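Local coordinates for fatty-acid-binding protein 1 (Arabidopsis thaliana, PDB 4DOO), which binds fatty acids, preferentially saturated ones, in a chalcone-isomerase-like fold and may take part in alpha-linolenic acid metabolism in the chloroplast, at residues G28-S33 with D41-G46; T10-P15 with R90-Y95; P152-S157 with K169-C174; N113-F118 with C174-D179. All coordinates share one frame; numbering follows the deposited sequence.

Contact 1 (G28-S33 with D41-G46). With K (potassium ion), chain E; DAO (lauric acid), chain C; DAO (lauric acid), chain D.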
# COMPACT_ATOMS: atom_id res chain seq x y z
N GLY A 28 -7.13 6.34 1.11
CA GLY A 28 -7.42 6.85 -0.22
C GLY A 28 -8.29 5.94 -1.07
O GLY A 28 -8.80 4.92 -0.60
N LEU A 29 -8.46 6.33 -2.33
CA LEU A 29 -9.27 5.57 -3.28
C LEU A 29 -8.47 5.27 -4.54
O LEU A 29 -7.73 6.13 -5.04
CB LEU A 29 -10.52 6.36 -3.68
CG LEU A 29 -11.57 6.70 -2.61
CD1 LEU A 29 -12.72 7.45 -3.28
CD2 LEU A 29 -12.08 5.43 -1.95
N ARG A 30 -8.60 4.04 -5.04
CA ARG A 30 -7.93 3.62 -6.26
C ARG A 30 -9.04 3.66 -7.29
O ARG A 30 -10.02 2.91 -7.19
CB ARG A 30 -7.40 2.19 -6.10
CG ARG A 30 -6.44 1.71 -7.19
CD ARG A 30 -7.13 1.22 -8.46
NE ARG A 30 -6.22 0.41 -9.26
CZ ARG A 30 -6.07 0.52 -10.57
NH1 ARG A 30 -6.77 1.41 -11.25
NH2 ARG A 30 -5.20 -0.26 -11.21
N LYS A 31 -8.90 4.55 -8.26
CA LYS A 31 -9.91 4.70 -9.30
C LYS A 31 -9.45 4.16 -10.65
O LYS A 31 -8.28 3.83 -10.84
CB LYS A 31 -10.27 6.18 -9.47
CG LYS A 31 -10.82 6.83 -8.21
CD LYS A 31 -10.93 8.34 -8.37
CE LYS A 31 -11.40 8.99 -7.08
NZ LYS A 31 -11.50 10.47 -7.21
N LYS A 32 -10.41 4.06 -11.56
CA LYS A 32 -10.15 3.61 -12.92
C LYS A 32 -10.75 4.69 -13.82
O LYS A 32 -11.96 4.95 -13.77
CB LYS A 32 -10.84 2.27 -13.19
CG LYS A 32 -10.85 1.85 -14.65
CD LYS A 32 -9.45 1.68 -15.21
CE LYS A 32 -9.50 1.18 -16.65
NZ LYS A 32 -8.14 1.01 -17.23
N SER A 33 -9.91 5.33 -14.61
CA SER A 33 -10.38 6.38 -15.50
C SER A 33 -10.95 5.76 -16.77
O SER A 33 -10.25 5.03 -17.48
CB SER A 33 -9.24 7.34 -15.87
OG SER A 33 -9.73 8.43 -16.63
N ASP A 41 -14.78 4.14 -8.93
CA ASP A 41 -14.03 3.95 -7.69
C ASP A 41 -13.91 2.44 -7.57
O ASP A 41 -14.91 1.76 -7.40
CB ASP A 41 -14.79 4.49 -6.48
CG ASP A 41 -15.12 5.97 -6.60
OD1 ASP A 41 -14.22 6.75 -6.98
OD2 ASP A 41 -16.27 6.35 -6.30
N VAL A 42 -12.69 1.92 -7.67
CA VAL A 42 -12.49 0.47 -7.61
C VAL A 42 -12.42 -0.05 -6.19
O VAL A 42 -13.12 -1.01 -5.85
CB VAL A 42 -11.21 0.07 -8.37
CG1 VAL A 42 -11.10 -1.46 -8.42
CG2 VAL A 42 -11.26 0.63 -9.79
N TYR A 43 -11.57 0.55 -5.37
CA TYR A 43 -11.46 0.15 -3.97
C TYR A 43 -10.88 1.26 -3.11
O TYR A 43 -10.25 2.18 -3.62
CB TYR A 43 -10.60 -1.12 -3.83
CG TYR A 43 -9.14 -1.01 -4.27
CD1 TYR A 43 -8.73 -1.49 -5.51
CD2 TYR A 43 -8.17 -0.48 -3.42
CE1 TYR A 43 -7.39 -1.45 -5.90
CE2 TYR A 43 -6.83 -0.43 -3.79
CZ TYR A 43 -6.44 -0.92 -5.03
OH TYR A 43 -5.11 -0.91 -5.39
N ALA A 44 -11.15 1.19 -1.81
CA ALA A 44 -10.63 2.16 -0.86
C ALA A 44 -9.46 1.45 -0.21
O ALA A 44 -9.46 0.22 -0.09
CB ALA A 44 -11.67 2.49 0.19
N PHE A 45 -8.44 2.20 0.19
CA PHE A 45 -7.29 1.57 0.83
C PHE A 45 -6.80 2.39 2.01
O PHE A 45 -7.03 3.60 2.09
CB PHE A 45 -6.17 1.32 -0.19
CG PHE A 45 -5.59 2.57 -0.80
CD1 PHE A 45 -4.58 3.29 -0.16
CD2 PHE A 45 -6.06 3.03 -2.03
CE1 PHE A 45 -4.04 4.44 -0.74
CE2 PHE A 45 -5.53 4.18 -2.62
CZ PHE A 45 -4.52 4.89 -1.97
N GLY A 46 -6.16 1.71 2.96
CA GLY A 46 -5.63 2.36 4.13
C GLY A 46 -4.19 1.92 4.27
O GLY A 46 -3.91 0.72 4.15
K K E . -12.17 9.64 -17.20
O1 DAO C . -3.73 -2.16 -9.73
O2 DAO C . -4.73 -1.44 -7.91
C1 DAO C . -3.82 -2.08 -8.48
C2 DAO C . -2.80 -2.79 -7.63
C3 DAO C . -3.45 -3.96 -6.91
C4 DAO C . -2.40 -4.82 -6.18
C5 DAO C . -3.07 -5.80 -5.22
C6 DAO C . -3.58 -7.04 -5.94
C7 DAO C . -4.74 -7.68 -5.19
C8 DAO C . -5.53 -8.59 -6.12
C9 DAO C . -6.78 -9.12 -5.45
C10 DAO C . -7.50 -10.09 -6.37
C11 DAO C . -8.28 -11.13 -5.56
C12 DAO C . -9.17 -11.95 -6.46
O1 DAO D . -15.15 -0.88 -16.98
O2 DAO D . -15.79 -2.40 -15.53
C1 DAO D . -15.02 -1.49 -15.90
C2 DAO D . -13.87 -1.10 -14.99
C3 DAO D . -12.70 -2.06 -15.18
C4 DAO D . -12.11 -2.47 -13.84
C5 DAO D . -10.73 -1.86 -13.63
C6 DAO D . -9.74 -2.91 -13.13
C7 DAO D . -9.09 -2.46 -11.83
C8 DAO D . -8.75 -3.66 -10.96
C9 DAO D . -7.65 -3.34 -9.95
C10 DAO D . -8.08 -3.72 -8.54
C11 DAO D . -7.23 -4.85 -7.98
C12 DAO D . -7.80 -5.38 -6.68
O HOH W 1 -12.46 12.42 -15.77
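R30 and Y43 face each other across the antiparallel hairpin of strands 22-33 and 39-50. Among the backbone bonds, G28 and F45 form a hydrogen-bonded pair, and R30 N bonds Y43 O (2.9 Å). At a classic beta bulge, R30 O accepts from V42 N (2.9 Å) and weakly from Y43 N.

R30 CB sits over the centre of the Y43 ring, 3.5 Å from its centroid, and R30 CG, anti to the backbone N (chi1 -168°), lies beside Y43 CZ. G28 CA lies over the F45 face.

R30 and Y43 hold the carboxylate of one laurate; the chain of a second lies over a face of the R30 guanidinium. R30 NE donates to O2 of the first at 2.7 Å, and R30 NH2 likewise to its O1. Y43 OH, also bonded to Y181 OH, reaches O2 at 2.6 Å. R30 NH1 turns back to K31 O (2.9 Å), which helps fix the guanidinium's rotation. A leucine in place of R30 would probably leave the carboxylate without its positive mate.

Such N-H groups beside a phenol would probably favour the ionised form of the head group of a ligand that S110 OG also bonds.

Contact 2 (T10-P15 with R90-Y95). With DAO (lauric acid), chain D.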
# COMPACT_ATOMS: atom_id res chain seq x y z
N THR A 10 -16.85 6.69 -0.06
CA THR A 10 -17.39 5.33 -0.09
C THR A 10 -18.08 4.91 1.21
O THR A 10 -18.95 4.04 1.20
CB THR A 10 -16.28 4.30 -0.38
OG1 THR A 10 -15.33 4.30 0.70
CG2 THR A 10 -15.55 4.64 -1.67
N GLY A 11 -17.68 5.52 2.32
CA GLY A 11 -18.28 5.17 3.60
C GLY A 11 -17.57 4.01 4.27
O GLY A 11 -17.92 3.64 5.39
N PHE A 12 -16.57 3.44 3.61
CA PHE A 12 -15.84 2.31 4.19
C PHE A 12 -14.99 2.73 5.39
O PHE A 12 -14.39 3.80 5.39
CB PHE A 12 -14.96 1.63 3.13
CG PHE A 12 -15.76 0.91 2.07
CD1 PHE A 12 -15.18 -0.13 1.34
CD2 PHE A 12 -17.08 1.25 1.81
CE1 PHE A 12 -15.91 -0.82 0.38
CE2 PHE A 12 -17.82 0.57 0.84
CZ PHE A 12 -17.23 -0.47 0.12
N SER A 13 -14.95 1.87 6.40
CA SER A 13 -14.22 2.16 7.63
C SER A 13 -12.92 1.38 7.77
O SER A 13 -12.82 0.21 7.39
CB SER A 13 -15.12 1.87 8.83
OG SER A 13 -14.45 2.11 10.05
N PHE A 14 -11.91 2.05 8.34
CA PHE A 14 -10.60 1.46 8.58
C PHE A 14 -10.21 1.69 10.04
O PHE A 14 -10.32 2.80 10.54
CB PHE A 14 -9.54 2.11 7.69
CG PHE A 14 -9.69 1.82 6.23
CD1 PHE A 14 -9.00 0.77 5.64
CD2 PHE A 14 -10.54 2.59 5.44
CE1 PHE A 14 -9.15 0.49 4.29
CE2 PHE A 14 -10.69 2.32 4.08
CZ PHE A 14 -9.99 1.27 3.51
N PRO A 15 -9.74 0.64 10.73
CA PRO A 15 -9.35 0.81 12.13
C PRO A 15 -8.14 1.75 12.24
O PRO A 15 -7.27 1.75 11.37
CB PRO A 15 -9.04 -0.61 12.58
CG PRO A 15 -8.56 -1.28 11.31
CD PRO A 15 -9.55 -0.75 10.28
N ARG A 90 -4.39 -2.12 3.46
CA ARG A 90 -5.67 -2.82 3.49
C ARG A 90 -6.58 -2.29 2.39
O ARG A 90 -6.85 -1.09 2.32
CB ARG A 90 -6.35 -2.64 4.85
CG ARG A 90 -7.81 -3.10 4.87
CD ARG A 90 -8.34 -3.19 6.29
NE ARG A 90 -7.62 -4.21 7.04
CZ ARG A 90 -7.90 -4.55 8.30
NH1 ARG A 90 -8.90 -3.94 8.94
NH2 ARG A 90 -7.19 -5.49 8.90
N LEU A 91 -7.03 -3.19 1.52
CA LEU A 91 -7.91 -2.83 0.42
C LEU A 91 -9.31 -3.32 0.72
O LEU A 91 -9.48 -4.43 1.24
CB LEU A 91 -7.46 -3.48 -0.89
CG LEU A 91 -6.08 -3.23 -1.49
CD1 LEU A 91 -5.02 -3.95 -0.67
CD2 LEU A 91 -6.06 -3.72 -2.93
N GLN A 92 -10.31 -2.51 0.41
CA GLN A 92 -11.71 -2.88 0.58
C GLN A 92 -12.39 -2.58 -0.75
O GLN A 92 -12.48 -1.42 -1.16
CB GLN A 92 -12.36 -2.08 1.72
CG GLN A 92 -11.84 -2.47 3.09
CD GLN A 92 -12.61 -1.79 4.20
OE1 GLN A 92 -13.81 -2.02 4.38
NE2 GLN A 92 -11.93 -0.93 4.96
N ILE A 93 -12.84 -3.63 -1.42
CA ILE A 93 -13.46 -3.51 -2.74
C ILE A 93 -14.74 -2.69 -2.74
O ILE A 93 -15.68 -2.99 -2.00
CB ILE A 93 -13.75 -4.91 -3.35
CG1 ILE A 93 -12.47 -5.75 -3.35
CG2 ILE A 93 -14.29 -4.77 -4.77
CD1 ILE A 93 -11.31 -5.11 -4.10
N VAL A 94 -14.76 -1.66 -3.58
CA VAL A 94 -15.91 -0.77 -3.72
C VAL A 94 -16.80 -1.13 -4.92
O VAL A 94 -18.02 -1.29 -4.77
CB VAL A 94 -15.45 0.70 -3.85
CG1 VAL A 94 -16.64 1.61 -4.14
CG2 VAL A 94 -14.74 1.14 -2.58
N TYR A 95 -16.20 -1.23 -6.10
CA TYR A 95 -16.93 -1.56 -7.32
C TYR A 95 -17.51 -2.97 -7.21
O TYR A 95 -16.79 -3.92 -6.90
CB TYR A 95 -16.00 -1.45 -8.53
CG TYR A 95 -16.71 -1.54 -9.87
CD1 TYR A 95 -17.75 -0.67 -10.19
CD2 TYR A 95 -16.33 -2.50 -10.82
CE1 TYR A 95 -18.39 -0.74 -11.43
CE2 TYR A 95 -16.97 -2.58 -12.05
CZ TYR A 95 -18.00 -1.70 -12.35
OH TYR A 95 -18.64 -1.78 -13.57
O1 DAO D . -15.15 -0.88 -16.98
O2 DAO D . -15.79 -2.40 -15.53
C1 DAO D . -15.02 -1.49 -15.90
C2 DAO D . -13.87 -1.10 -14.99
C3 DAO D . -12.70 -2.06 -15.18
C4 DAO D . -12.11 -2.47 -13.84
C5 DAO D . -10.73 -1.86 -13.63
C6 DAO D . -9.74 -2.91 -13.13
C7 DAO D . -9.09 -2.46 -11.83
C8 DAO D . -8.75 -3.66 -10.96
C9 DAO D . -7.65 -3.34 -9.95
C10 DAO D . -8.08 -3.72 -8.54
C11 DAO D . -7.23 -4.85 -7.98
C12 DAO D . -7.80 -5.38 -6.68
O HOH W 2 -15.88 -0.78 5.83
O HOH W 3 -11.36 -2.41 7.82
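Q92 CG stands anti to its carbonyl carbon (chi1 -70°) and the chain then runs extended (chi2 -173°), which places CD near F14 and the backbone of S13, the amide group following from there. F14 meets it tip to tip, the ring and amide planes 66° apart. Q92 NE2 lies over the centre of the F14 ring, 3.1 Å above its plane, and also donates to S13 O at 2.8 Å, standing above the S13 carbonyl plane.

One water joins S13 N to Q92 OE1, another S13 O to R90 NH1; R90 NE is bridged to D147. An alanine in place of Q92 would probably leave S13 O without its direct side-chain donor and open a gap over the F14 face.

The F12 edge receives Q92 CB, 3.4 Å from F12 CD1, and also faces I93 O, whereas V94 CG2 sits over a face of the ring. V94 CG2 also touches T10 CG2 at 3.7 Å. T10 OG1 accepts from F12 N in an ST turn.

Strand 87-93 pairs by its backbone with strands 39-50 and 145-151; segment 10-15 is not paired with it and meets it through Q92, the F12 and F14 rings, the S13 backbone and water. Strands 22-33 and 39-50 lie between 13-18 and 87-93 in the sheet, and the contact reaches across them, F14 packing on L24 and V27 of one and on A44 and Y48 of the other.

Contact 3 (P152-S157 with K169-C174)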
# COMPACT_ATOMS: atom_id res chain seq x y z
N PRO A 152 8.88 -8.43 8.20
CA PRO A 152 10.33 -8.27 8.34
C PRO A 152 11.11 -8.98 7.23
O PRO A 152 10.68 -10.03 6.73
CB PRO A 152 10.61 -8.85 9.72
CG PRO A 152 9.38 -8.48 10.48
CD PRO A 152 8.27 -8.81 9.49
N GLY A 153 12.25 -8.41 6.86
CA GLY A 153 13.06 -9.01 5.81
C GLY A 153 12.41 -8.84 4.45
O GLY A 153 12.55 -9.68 3.57
N HIS A 154 11.69 -7.73 4.29
CA HIS A 154 11.01 -7.44 3.04
C HIS A 154 10.29 -8.66 2.43
O HIS A 154 10.53 -9.04 1.29
CB HIS A 154 11.99 -6.85 2.03
CG HIS A 154 12.56 -5.53 2.46
ND1 HIS A 154 13.48 -5.41 3.48
CD2 HIS A 154 12.30 -4.27 2.04
CE1 HIS A 154 13.76 -4.13 3.67
NE2 HIS A 154 13.05 -3.42 2.81
N VAL A 155 9.41 -9.26 3.23
CA VAL A 155 8.63 -10.40 2.79
C VAL A 155 7.21 -9.89 2.58
O VAL A 155 6.61 -9.32 3.49
CB VAL A 155 8.59 -11.51 3.86
CG1 VAL A 155 7.59 -12.59 3.46
CG2 VAL A 155 9.98 -12.12 4.02
N LEU A 156 6.68 -10.08 1.37
CA LEU A 156 5.33 -9.63 1.06
C LEU A 156 4.31 -10.73 1.34
O LEU A 156 4.36 -11.79 0.72
CB LEU A 156 5.22 -9.23 -0.41
CG LEU A 156 3.80 -8.81 -0.81
CD1 LEU A 156 3.60 -7.35 -0.45
CD2 LEU A 156 3.59 -9.02 -2.30
N SER A 157 3.40 -10.47 2.26
CA SER A 157 2.37 -11.45 2.60
C SER A 157 0.99 -10.91 2.23
O SER A 157 0.73 -9.72 2.35
CB SER A 157 2.41 -11.78 4.09
OG SER A 157 3.65 -12.38 4.43
N LYS A 169 9.14 -13.51 -0.72
CA LYS A 169 10.26 -12.77 -0.16
C LYS A 169 10.95 -12.07 -1.32
O LYS A 169 11.59 -12.71 -2.15
CB LYS A 169 11.24 -13.73 0.54
CG LYS A 169 12.39 -13.01 1.22
CD LYS A 169 13.36 -13.99 1.86
CE LYS A 169 14.50 -13.24 2.53
NZ LYS A 169 14.00 -12.27 3.54
N SER A 170 10.80 -10.75 -1.39
CA SER A 170 11.40 -9.97 -2.46
C SER A 170 11.39 -8.49 -2.14
O SER A 170 10.33 -7.88 -2.02
CB SER A 170 10.65 -10.23 -3.78
OG SER A 170 11.05 -9.31 -4.79
N HIS A 171 12.57 -7.92 -1.98
CA HIS A 171 12.70 -6.50 -1.69
C HIS A 171 12.10 -5.73 -2.86
O HIS A 171 11.41 -4.72 -2.68
CB HIS A 171 14.18 -6.15 -1.52
CG HIS A 171 14.43 -4.76 -1.01
ND1 HIS A 171 14.04 -3.63 -1.71
CD2 HIS A 171 15.02 -4.32 0.12
CE1 HIS A 171 14.39 -2.56 -1.03
NE2 HIS A 171 14.99 -2.94 0.08
N LEU A 172 12.36 -6.21 -4.07
CA LEU A 172 11.86 -5.58 -5.28
C LEU A 172 10.33 -5.52 -5.33
O LEU A 172 9.74 -4.47 -5.59
CB LEU A 172 12.39 -6.31 -6.52
CG LEU A 172 11.87 -5.83 -7.87
CD1 LEU A 172 12.21 -4.36 -8.05
CD2 LEU A 172 12.49 -6.67 -8.98
N LEU A 173 9.69 -6.66 -5.08
CA LEU A 173 8.23 -6.72 -5.10
C LEU A 173 7.62 -5.81 -4.03
O LEU A 173 6.67 -5.08 -4.31
CB LEU A 173 7.75 -8.16 -4.89
CG LEU A 173 6.24 -8.37 -4.99
CD1 LEU A 173 5.74 -7.92 -6.35
CD2 LEU A 173 5.92 -9.85 -4.77
N CYS A 174 8.17 -5.85 -2.82
CA CYS A 174 7.65 -5.01 -1.75
C CYS A 174 7.71 -3.54 -2.14
O CYS A 174 6.73 -2.81 -2.00
CB CYS A 174 8.45 -5.21 -0.46
SG CYS A 174 8.10 -6.76 0.39
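H154 and H171 supply the aromatic contact, an offset stack with centroids 4.0 Å apart and planes tilted by 14°. The two side chains run side by side, pointing the same way. H171 CD2 lies over the centre of the H154 ring, while H154 CD2 sits nearer the rim of the H171 ring; the CD2 atoms are 3.3 Å apart.

Hydrogen bonds tie the turn, a G1 beta bulge at H154 and V155, to the end of the hairpin. K169 NZ reaches G153 O at 3.0 Å, in the carbonyl plane and on a lone pair. An otherwise extended lysine chain turns at its last torsion (chi4 57°) to bring the ammonium there. S170 N donates to H154 O at 3.2 Å. S170 OG accepts from L173 N (3.0 Å) as the N-cap of helix 171-182.

Apolar packing continues inward. L156 crosses L173 at about a right angle, with L156 CD2 tight against L173 CD2 at 3.5 Å. C174 SG lies against L156 CB at 3.9 Å. Toward the surface, V155 CG2 rests on K169 CG, the two residues forming an antiparallel non-hydrogen-bonded pair.

The contact joins the beginning of strand 155-160 to the point where strand 163-169 hands over to helix 171-182. L156 touches F130 of helix 124-131, and L173 meets V111 of helix 100-118, while the stacked histidines lie toward the outer side of this corner.

Contact 4 (N113-F118 with C174-D179)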
# COMPACT_ATOMS: atom_id res chain seq x y z
N ASN A 113 4.48 -2.56 -14.27
CA ASN A 113 5.06 -1.27 -14.61
C ASN A 113 6.11 -0.88 -13.58
O ASN A 113 7.18 -0.37 -13.92
CB ASN A 113 3.95 -0.20 -14.67
CG ASN A 113 4.49 1.23 -14.79
OD1 ASN A 113 5.00 1.81 -13.83
ND2 ASN A 113 4.37 1.81 -15.99
N ARG A 114 5.81 -1.13 -12.31
CA ARG A 114 6.74 -0.79 -11.24
C ARG A 114 7.94 -1.72 -11.15
O ARG A 114 9.05 -1.27 -10.87
CB ARG A 114 5.99 -0.74 -9.90
CG ARG A 114 5.02 0.44 -9.78
CD ARG A 114 5.74 1.78 -9.93
NE ARG A 114 4.88 2.92 -9.62
CZ ARG A 114 3.90 3.37 -10.40
NH1 ARG A 114 3.63 2.77 -11.55
NH2 ARG A 114 3.19 4.42 -10.03
N LEU A 115 7.73 -3.01 -11.39
CA LEU A 115 8.82 -3.97 -11.35
C LEU A 115 9.90 -3.66 -12.38
O LEU A 115 11.09 -3.78 -12.09
CB LEU A 115 8.29 -5.39 -11.56
CG LEU A 115 7.50 -6.00 -10.41
CD1 LEU A 115 6.99 -7.38 -10.80
CD2 LEU A 115 8.39 -6.08 -9.17
N LYS A 116 9.49 -3.26 -13.58
CA LYS A 116 10.47 -2.94 -14.62
C LYS A 116 11.10 -1.59 -14.34
O LYS A 116 12.20 -1.29 -14.80
CB LYS A 116 9.81 -2.90 -16.00
CG LYS A 116 10.83 -2.69 -17.12
CD LYS A 116 10.18 -2.27 -18.42
CE LYS A 116 11.25 -1.99 -19.47
NZ LYS A 116 10.69 -1.36 -20.69
N LYS A 117 10.39 -0.76 -13.58
CA LYS A 117 10.87 0.56 -13.23
C LYS A 117 12.00 0.48 -12.21
O LYS A 117 12.93 1.27 -12.25
CB LYS A 117 9.72 1.39 -12.63
CG LYS A 117 9.99 2.88 -12.55
CD LYS A 117 9.36 3.62 -13.72
CE LYS A 117 7.84 3.51 -13.68
NZ LYS A 117 7.18 4.31 -14.75
N PHE A 118 11.91 -0.50 -11.31
CA PHE A 118 12.91 -0.66 -10.26
C PHE A 118 13.83 -1.88 -10.37
O PHE A 118 14.90 -1.90 -9.77
CB PHE A 118 12.20 -0.72 -8.90
CG PHE A 118 11.46 0.54 -8.55
CD1 PHE A 118 10.34 0.49 -7.74
CD2 PHE A 118 11.90 1.78 -9.01
CE1 PHE A 118 9.65 1.66 -7.39
CE2 PHE A 118 11.23 2.95 -8.67
CZ PHE A 118 10.10 2.89 -7.86
N CYS A 174 8.17 -5.85 -2.82
CA CYS A 174 7.65 -5.01 -1.75
C CYS A 174 7.71 -3.54 -2.14
O CYS A 174 6.73 -2.81 -2.00
CB CYS A 174 8.45 -5.21 -0.46
SG CYS A 174 8.10 -6.76 0.39
N ARG A 175 8.87 -3.13 -2.64
CA ARG A 175 9.09 -1.75 -3.07
C ARG A 175 8.12 -1.35 -4.17
O ARG A 175 7.53 -0.27 -4.13
CB ARG A 175 10.52 -1.60 -3.57
CG ARG A 175 10.98 -0.18 -3.76
CD ARG A 175 11.09 0.52 -2.42
NE ARG A 175 11.95 1.70 -2.51
CZ ARG A 175 11.71 2.73 -3.30
NH1 ARG A 175 10.64 2.76 -4.08
NH2 ARG A 175 12.57 3.74 -3.32
N SER A 176 7.97 -2.21 -5.17
CA SER A 176 7.09 -1.94 -6.30
C SER A 176 5.64 -1.74 -5.89
O SER A 176 5.00 -0.77 -6.30
CB SER A 176 7.19 -3.07 -7.32
OG SER A 176 8.51 -3.20 -7.83
N ILE A 177 5.11 -2.66 -5.10
CA ILE A 177 3.72 -2.56 -4.66
C ILE A 177 3.49 -1.30 -3.83
O ILE A 177 2.57 -0.54 -4.10
CB ILE A 177 3.31 -3.82 -3.87
CG1 ILE A 177 3.28 -5.02 -4.81
CG2 ILE A 177 1.93 -3.62 -3.24
CD1 ILE A 177 2.98 -6.34 -4.14
N LEU A 178 4.34 -1.08 -2.82
CA LEU A 178 4.21 0.10 -1.98
C LEU A 178 4.31 1.39 -2.78
O LEU A 178 3.67 2.38 -2.44
CB LEU A 178 5.28 0.11 -0.89
CG LEU A 178 5.09 -0.83 0.30
CD1 LEU A 178 6.30 -0.74 1.22
CD2 LEU A 178 3.82 -0.45 1.05
N ASP A 179 5.11 1.38 -3.84
CA ASP A 179 5.29 2.59 -4.65
C ASP A 179 3.99 3.04 -5.30
O ASP A 179 3.82 4.23 -5.58
CB ASP A 179 6.36 2.36 -5.73
CG ASP A 179 6.81 3.66 -6.37
OD1 ASP A 179 6.40 3.95 -7.52
OD2 ASP A 179 7.57 4.41 -5.72
O HOH W 4 4.86 6.23 -7.95
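Two helices of the chalcone-isomerase-like fold, 100-118 and 171-182, meet here through R114, S176 and D179. The segment axes approach to 8.7 Å, with 125° between their N-to-C directions. R114 and S176 mark the nearest backbone approach; their CB atoms are 3.7 Å apart, a closeness that the small serine permits.

The salt bridge stands beside this point. R114 bends at chi2 (-60°), which places CD beside D179 OD1. R114 NE donates to D179 OD1 at 2.8 Å, and the carboxylate oxygen uses its anti lone pair, on the side away from OD2. The bond meets the edge of the guanidinium, but the charged planes are 65° apart. This geometry favours a single direct bond rather than a paired, coplanar one. A water completes the link by accepting from R114 NH2 and donating to D179 OD1, giving that oxygen two donors.

F118 packs with its edge toward D179: F118 CE1 lies 3.6 Å from D179 CG, and ring and carboxylate planes are nearly perpendicular. R175 NH1 approaches F118 CE1 obliquely, also at 3.6 Å, but the cation-pi interaction is long and at most weak. The guanidinium of R175 has a stronger partner in D78, with a long salt bridge back to D179 OD2. Deeper in, L115 CD2 touches S176 OG at 3.2 Å, while that hydroxyl is hydrogen-bonded to L172 O within its own helix.

The whole is a crossing of two helices near the ligand-binding S110, with a buried D179 held by R114 in a salt-bridge network that includes R175.

Contacts 1 and 2 share the sheet: contact 1 is nested in the loop closed by contact 2, and V42 and A44 bond through their backbones to V94 and Q92. Contact 1 is largely buried and uses one arginine and a tyrosine for the laurate head group; contact 2 is partly buried and relies on an amide, aromatic rings and water. Contacts 3 and 4, also partly buried, share C174 and helix 171-182, and L156 packs on I177 between them. Contact 3 combines stacking and capping at a strand-to-helix junction, whereas contact 4 joins two helices by a salt bridge. Contact 3 lies across the chain's centre from contacts 1 and 2, about 23 and 24 Å away between centres.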